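Local coordinates for protein cycloalternan-forming enzyme (Listeria monocytogenes serovar 1/2a, PDB 5F7U) that is a multidomain member of glycoside hydrolase family 31, built around a TIM-barrel domain and holding glycans at several sites, at residues W456-V460 / Y566-Y570; G539-W543 / M558-P563. The protein carries 1 engineered substitution. All blocks are in the same frame, centred on the assembly; numbering follows the deposited sequence.

Overall arrangement
Both interactions lie within the TIM-barrel domain and share helix 555-577, which follows barrel strand 534-536. Their centres are about 12 Å apart. Interaction 2 binds the loop 539-543 to the early part of this helix. Interaction 1 uses the next turn, 566-570, to hold the end of strand 452-457 and the residues just after it. The two contacts touch directly. Pro-459 CG is 3.7 Å from Met-541 SD, and Tyr-566 CD2 is 4.2 Å from Gly-539 CA. Both lie near bound glycans. Trp-456 of interaction 1 belongs to a glycan pocket, while the side chain of Glu-540 in interaction 2 comes within about 6 Å of a bound alpha-D-glucopyranose.

Interaction 1 of 2, residues W456-V460 / Y566-Y570; sequences WQVPV and YVSSY. With GLC (alpha-D-glucopyranose), chain F; GLC (alpha-D-glucopyranose), chain B.
Pro-459 lies over one face of the Tyr-566 ring. Its CB sits above the ring centre, 3.5 Å from the centroid and 8° off the normal, a CH-pi contact. CD of the same proline meets CZ of Tyr-566 at 3.5 Å. The two side chains cross at about a right angle. In Tyr-566, chi1 of 154° places CG anti to the backbone N, and the phenol extends from the helix with one face against the proline. Its OH passes close to Val-458 CA but is hydrogen-bonded to the backbone O of Asn-537.

One helical turn on, Tyr-570 OH donates to OE1 of Gln-457 at 2.7 Å. OE1 approaches the edge of the phenol, near the ring plane. The amide and ring planes stand 66° apart. A bend at chi2 turns the Gln-457 amide back, and NE2 donates to the O of Trp-456 at 2.9 Å. Further partners complete the grip: Arg-522 NE bonds to OE1, and NE2 bonds to the O of Tyr-408. Four bonds thus fix the rotation of this buried amide. Tyr-570 OH has a second partner in Trp-518 NE1.

The indole of Trp-456 takes no part in the helix contact and meets the glycan instead. C5 of the chain B glucopyranose lies over one indole face, toward its rim, 3.8 Å from Trp-456 CH2. C6 of the chain F glucopyranose is 3.6 Å from Trp-456 NE1. The arrangement belongs to a TIM barrel: the end of strand 452-457 and the residues just after it have a glycan pocket on one side and helix 555-577 on the other.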
loop_
_atom_site.group_PDB
_atom_site.type_symbol
_atom_site.label_atom_id
_atom_site.label_comp_id
_atom_site.label_asym_id
_atom_site.label_seq_id
_atom_site.Cartn_x
_atom_site.Cartn_y
_atom_site.Cartn_z
ATOM N N TRP A 456 -5.454 4.450 -21.304
ATOM C CA TRP A 456 -5.031 3.062 -21.056
ATOM C C TRP A 456 -3.980 2.634 -22.082
ATOM O O TRP A 456 -4.102 2.956 -23.287
ATOM C CB TRP A 456 -6.271 2.194 -21.176
ATOM C CG TRP A 456 -6.210 0.730 -20.789
ATOM C CD1 TRP A 456 -6.496 0.192 -19.552
ATOM C CD2 TRP A 456 -5.933 -0.383 -21.660
ATOM N NE1 TRP A 456 -6.404 -1.188 -19.610
ATOM C CE2 TRP A 456 -6.069 -1.566 -20.887
ATOM C CE3 TRP A 456 -5.594 -0.499 -23.017
ATOM C CZ2 TRP A 456 -5.864 -2.846 -21.430
ATOM C CZ3 TRP A 456 -5.374 -1.793 -23.556
ATOM C CH2 TRP A 456 -5.514 -2.940 -22.756
ATOM N N GLN A 457 -2.974 1.908 -21.596
ATOM C CA GLN A 457 -1.875 1.391 -22.426
ATOM C C GLN A 457 -1.470 -0.022 -21.990
ATOM O O GLN A 457 -1.765 -0.442 -20.862
ATOM C CB GLN A 457 -0.635 2.295 -22.289
ATOM C CG GLN A 457 -0.803 3.692 -22.847
ATOM C CD GLN A 457 -0.708 3.711 -24.360
ATOM O OE1 GLN A 457 0.385 3.762 -24.910
ATOM N NE2 GLN A 457 -1.843 3.646 -25.034
ATOM N N VAL A 458 -0.786 -0.712 -22.897
ATOM C CA VAL A 458 -0.121 -2.005 -22.647
ATOM C C VAL A 458 1.325 -1.949 -23.179
ATOM O O VAL A 458 1.635 -1.098 -24.026
ATOM C CB VAL A 458 -0.874 -3.211 -23.266
ATOM C CG1 VAL A 458 -2.125 -3.522 -22.465
ATOM C CG2 VAL A 458 -1.239 -2.956 -24.724
ATOM N N PRO A 459 2.199 -2.863 -22.710
ATOM C CA PRO A 459 3.615 -2.844 -23.124
ATOM C C PRO A 459 3.893 -3.733 -24.344
ATOM O O PRO A 459 5.047 -3.992 -24.676
ATOM C CB PRO A 459 4.320 -3.417 -21.884
ATOM C CG PRO A 459 3.319 -4.405 -21.327
ATOM C CD PRO A 459 1.970 -3.772 -21.556
ATOM N N VAL A 460 2.828 -4.209 -24.974
ATOM C CA VAL A 460 2.905 -5.240 -26.000
ATOM C C VAL A 460 2.359 -4.657 -27.290
ATOM O O VAL A 460 1.427 -3.876 -27.254
ATOM C CB VAL A 460 2.126 -6.512 -25.544
ATOM C CG1 VAL A 460 0.635 -6.224 -25.323
ATOM C CG2 VAL A 460 2.338 -7.685 -26.493
ATOM N N TYR A 566 8.814 -0.957 -17.646
ATOM C CA TYR A 566 7.719 -0.473 -18.477
ATOM C C TYR A 566 7.032 0.739 -17.832
ATOM O O TYR A 566 6.888 1.798 -18.455
ATOM C CB TYR A 566 6.747 -1.652 -18.683
ATOM C CG TYR A 566 5.277 -1.343 -18.973
ATOM C CD1 TYR A 566 4.894 -0.444 -19.989
ATOM C CD2 TYR A 566 4.273 -2.032 -18.294
ATOM C CE1 TYR A 566 3.549 -0.203 -20.260
ATOM C CE2 TYR A 566 2.924 -1.798 -18.565
ATOM C CZ TYR A 566 2.575 -0.900 -19.576
ATOM O OH TYR A 566 1.240 -0.660 -19.871
ATOM N N VAL A 567 6.611 0.577 -16.579
ATOM C CA VAL A 567 5.838 1.628 -15.913
ATOM C C VAL A 567 6.688 2.888 -15.738
ATOM O O VAL A 567 6.215 4.019 -15.994
ATOM C CB VAL A 567 5.283 1.110 -14.563
ATOM C CG1 VAL A 567 4.790 2.251 -13.665
ATOM C CG2 VAL A 567 4.149 0.126 -14.823
ATOM N N SER A 568 7.936 2.702 -15.301
ATOM C CA SER A 568 8.825 3.853 -15.106
ATOM C C SER A 568 9.123 4.563 -16.427
ATOM O O SER A 568 9.178 5.801 -16.454
ATOM C CB SER A 568 10.124 3.451 -14.402
ATOM O OG SER A 568 10.916 2.588 -15.206
ATOM N N SER A 569 9.274 3.802 -17.519
ATOM C CA SER A 569 9.572 4.425 -18.827
ATOM C C SER A 569 8.458 5.372 -19.244
ATOM O O SER A 569 8.725 6.511 -19.666
ATOM C CB SER A 569 9.799 3.384 -19.919
ATOM O OG SER A 569 11.033 2.715 -19.724
ATOM N N TYR A 570 7.216 4.900 -19.120
ATOM C CA TYR A 570 6.062 5.723 -19.456
ATOM C C TYR A 570 5.886 6.906 -18.512
ATOM O O TYR A 570 5.529 7.999 -18.959
ATOM C CB TYR A 570 4.805 4.891 -19.411
ATOM C CG TYR A 570 4.318 4.322 -20.716
ATOM C CD1 TYR A 570 4.753 3.069 -21.160
ATOM C CD2 TYR A 570 3.343 4.992 -21.463
ATOM C CE1 TYR A 570 4.239 2.504 -22.332
ATOM C CE2 TYR A 570 2.826 4.442 -22.635
ATOM C CZ TYR A 570 3.276 3.191 -23.060
ATOM O OH TYR A 570 2.744 2.600 -24.200
HETATM C C1 GLC F . -7.324 -5.123 -17.240
HETATM C C2 GLC F . -7.404 -4.127 -16.062
HETATM C C3 GLC F . -8.801 -3.497 -15.897
HETATM C C4 GLC F . -9.277 -2.895 -17.229
HETATM C C5 GLC F . -9.024 -3.853 -18.403
HETATM C C6 GLC F . -9.327 -3.242 -19.761
HETATM O O2 GLC F . -6.880 -4.721 -14.870
HETATM O O3 GLC F . -8.796 -2.461 -14.899
HETATM O O4 GLC F . -10.681 -2.587 -17.157
HETATM O O5 GLC F . -7.688 -4.397 -18.432
HETATM O O6 GLC F . -9.221 -4.319 -20.713
HETATM C C1 GLC B . -10.328 -4.291 -21.649
HETATM C C2 GLC B . -10.249 -5.504 -22.585
HETATM C C3 GLC B . -9.160 -5.319 -23.649
HETATM C C4 GLC B . -9.316 -3.984 -24.377
HETATM C C5 GLC B . -9.311 -2.862 -23.328
HETATM C C6 GLC B . -9.382 -1.453 -23.902
HETATM O O2 GLC B . -9.943 -6.682 -21.835
HETATM O O3 GLC B . -9.200 -6.398 -24.591
HETATM O O4 GLC B . -8.238 -3.828 -25.307
HETATM O O5 GLC B . -10.400 -3.067 -22.404
HETATM O O6 GLC B . -10.683 -1.246 -24.459
#

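Interaction 2 of 2, residues G539-W543 / M558-P563; sequences GEMVW and MRNRYP
The loop that follows barrel strand 534-536 folds back on helix 555-577, and Arg-559 of that helix reaches over to Val-542 and Trp-543. In the arginine, CG is anti to the backbone N (chi1 179°) and the chain is extended to NE, which carries the guanidinium to the loop. Its NH1 donates to the O of Val-542 at 2.9 Å. The bond is fairly straight at NH1 (162°), yet the donor stands above the carbonyl plane, while the oxygen is close to the guanidinium plane. The same NH1 sits over one face of the Trp-543 indole, 3.4 Å from CE2. This is a cation-pi contact, with the ring and guanidinium planes 49° apart. NH2 is hydrogen-bonded to the O of Val-271, and water 2 links it to the O of Glu-540.

Val-542 packs onto the helix. Its CG2 meets CG of Tyr-562 at 3.6 Å, and its CB and CG1 lie against the backbone of Arg-559. Water 1 ties the two backbones together: it donates to the O of Gly-539 and to the O of Arg-559, each at 2.8 Å, and accepts from the N of Val-542. Gly-539 runs close to the helix. Its O is 3.4 Å from CD of Pro-563 and also lies at the edge of the Tyr-562 ring.

Neighbouring parts of the fold enclose the contact. Val-542 and Tyr-562 both touch Leu-506 of strand 505-506, and Tyr-562 OH bonds to the O of Leu-507. The carboxylate of Glu-540 forms a salt bridge with Arg-586, just after strand 584-585.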
loop_
_atom_site.group_PDB
_atom_site.type_symbol
_atom_site.label_atom_id
_atom_site.label_comp_id
_atom_site.label_asym_id
_atom_site.label_seq_id
_atom_site.Cartn_x
_atom_site.Cartn_y
_atom_site.Cartn_z
ATOM N N GLY A 539 2.085 -6.061 -17.960
ATOM C CA GLY A 539 3.506 -6.098 -17.619
ATOM C C GLY A 539 3.939 -7.442 -17.070
ATOM O O GLY A 539 5.150 -7.709 -17.003
ATOM N N GLU A 540 2.970 -8.292 -16.703
ATOM C CA GLU A 540 3.278 -9.626 -16.139
ATOM C C GLU A 540 3.410 -10.651 -17.272
ATOM O O GLU A 540 2.795 -11.721 -17.239
ATOM C CB GLU A 540 2.180 -10.072 -15.150
ATOM C CG GLU A 540 1.699 -8.982 -14.171
ATOM C CD GLU A 540 0.570 -8.101 -14.709
ATOM O OE1 GLU A 540 -0.005 -7.314 -13.935
ATOM O OE2 GLU A 540 0.212 -8.181 -15.903
ATOM N N MET A 541 4.200 -10.309 -18.284
ATOM C CA MET A 541 4.110 -10.947 -19.574
ATOM C C MET A 541 5.424 -11.576 -20.048
ATOM O O MET A 541 5.492 -12.072 -21.157
ATOM C CB MET A 541 3.634 -9.915 -20.604
ATOM C CG MET A 541 2.199 -9.489 -20.378
ATOM S SD MET A 541 1.915 -7.865 -21.100
ATOM C CE MET A 541 0.126 -7.832 -21.010
ATOM N N VAL A 542 6.441 -11.570 -19.189
ATOM C CA VAL A 542 7.740 -12.174 -19.537
ATOM C C VAL A 542 7.792 -13.625 -19.066
ATOM O O VAL A 542 7.881 -13.901 -17.862
ATOM C CB VAL A 542 8.933 -11.377 -18.940
ATOM C CG1 VAL A 542 10.251 -12.116 -19.174
ATOM C CG2 VAL A 542 9.003 -9.983 -19.537
ATOM N N TRP A 543 7.769 -14.537 -20.030
ATOM C CA TRP A 543 8.001 -15.954 -19.771
ATOM C C TRP A 543 9.221 -16.429 -20.564
ATOM O O TRP A 543 9.718 -15.722 -21.452
ATOM C CB TRP A 543 6.766 -16.758 -20.182
ATOM C CG TRP A 543 5.651 -16.798 -19.146
ATOM C CD1 TRP A 543 5.556 -17.657 -18.079
ATOM C CD2 TRP A 543 4.479 -15.978 -19.103
ATOM N NE1 TRP A 543 4.403 -17.420 -17.376
ATOM C CE2 TRP A 543 3.715 -16.402 -17.983
ATOM C CE3 TRP A 543 3.996 -14.927 -19.900
ATOM C CZ2 TRP A 543 2.497 -15.811 -17.641
ATOM C CZ3 TRP A 543 2.796 -14.346 -19.571
ATOM C CH2 TRP A 543 2.049 -14.789 -18.444
ATOM N N MET A 558 14.465 -11.094 -15.470
ATOM C CA MET A 558 13.691 -9.963 -15.959
ATOM C C MET A 558 12.203 -10.033 -15.698
ATOM O O MET A 558 11.555 -8.983 -15.750
ATOM C CB MET A 558 13.947 -9.736 -17.450
ATOM C CG MET A 558 15.223 -8.948 -17.726
ATOM S SD MET A 558 15.225 -7.273 -17.048
ATOM C CE MET A 558 13.796 -6.521 -17.844
ATOM N N ARG A 559 11.653 -11.218 -15.423
ATOM C CA ARG A 559 10.197 -11.293 -15.226
ATOM C C ARG A 559 9.674 -10.260 -14.198
ATOM O O ARG A 559 8.733 -9.506 -14.512
ATOM C CB ARG A 559 9.688 -12.691 -14.875
ATOM C CG ARG A 559 8.175 -12.639 -14.669
ATOM C CD ARG A 559 7.564 -13.989 -14.497
ATOM N NE ARG A 559 6.132 -13.876 -14.203
ATOM C CZ ARG A 559 5.154 -13.884 -15.101
ATOM N NH1 ARG A 559 5.404 -13.964 -16.425
ATOM N NH2 ARG A 559 3.894 -13.798 -14.666
ATOM N N ASN A 560 10.270 -10.204 -13.002
ATOM C CA ASN A 560 9.770 -9.291 -11.973
ATOM C C ASN A 560 10.095 -7.825 -12.280
ATOM O O ASN A 560 9.335 -6.916 -11.919
ATOM C CB ASN A 560 10.301 -9.661 -10.584
ATOM C CG ASN A 560 9.738 -10.990 -10.075
ATOM O OD1 ASN A 560 8.743 -11.512 -10.598
ATOM N ND2 ASN A 560 10.355 -11.528 -9.028
ATOM N N ARG A 561 11.224 -7.622 -12.952
ATOM C CA ARG A 561 11.732 -6.281 -13.275
ATOM C C ARG A 561 10.987 -5.610 -14.417
ATOM O O ARG A 561 10.770 -4.389 -14.393
ATOM C CB ARG A 561 13.248 -6.352 -13.566
ATOM C CG ARG A 561 13.924 -5.030 -13.984
ATOM C CD ARG A 561 13.653 -3.861 -13.034
ATOM N NE ARG A 561 13.992 -4.184 -11.647
ATOM C CZ ARG A 561 13.620 -3.461 -10.593
ATOM N NH1 ARG A 561 12.876 -2.367 -10.747
ATOM N NH2 ARG A 561 13.988 -3.848 -9.380
ATOM N N TYR A 562 10.631 -6.394 -15.427
ATOM C CA TYR A 562 9.989 -5.865 -16.636
ATOM C C TYR A 562 8.840 -4.882 -16.373
ATOM O O TYR A 562 8.846 -3.777 -16.949
ATOM C CB TYR A 562 9.535 -7.007 -17.554
ATOM C CG TYR A 562 8.972 -6.474 -18.854
ATOM C CD1 TYR A 562 9.820 -6.178 -19.936
ATOM C CD2 TYR A 562 7.593 -6.266 -19.010
ATOM C CE1 TYR A 562 9.304 -5.663 -21.115
ATOM C CE2 TYR A 562 7.068 -5.753 -20.198
ATOM C CZ TYR A 562 7.920 -5.463 -21.246
ATOM O OH TYR A 562 7.410 -4.958 -22.425
ATOM N N PRO A 563 7.848 -5.258 -15.514
ATOM C CA PRO A 563 6.768 -4.282 -15.330
ATOM C C PRO A 563 7.222 -2.921 -14.824
ATOM O O PRO A 563 6.664 -1.897 -15.264
ATOM C CB PRO A 563 5.832 -4.969 -14.307
ATOM C CG PRO A 563 6.684 -6.060 -13.684
ATOM C CD PRO A 563 7.523 -6.531 -14.830
HETATM O O HOH W 1 6.869 -9.905 -16.564
HETATM O O HOH W 2 1.091 -13.352 -15.503
#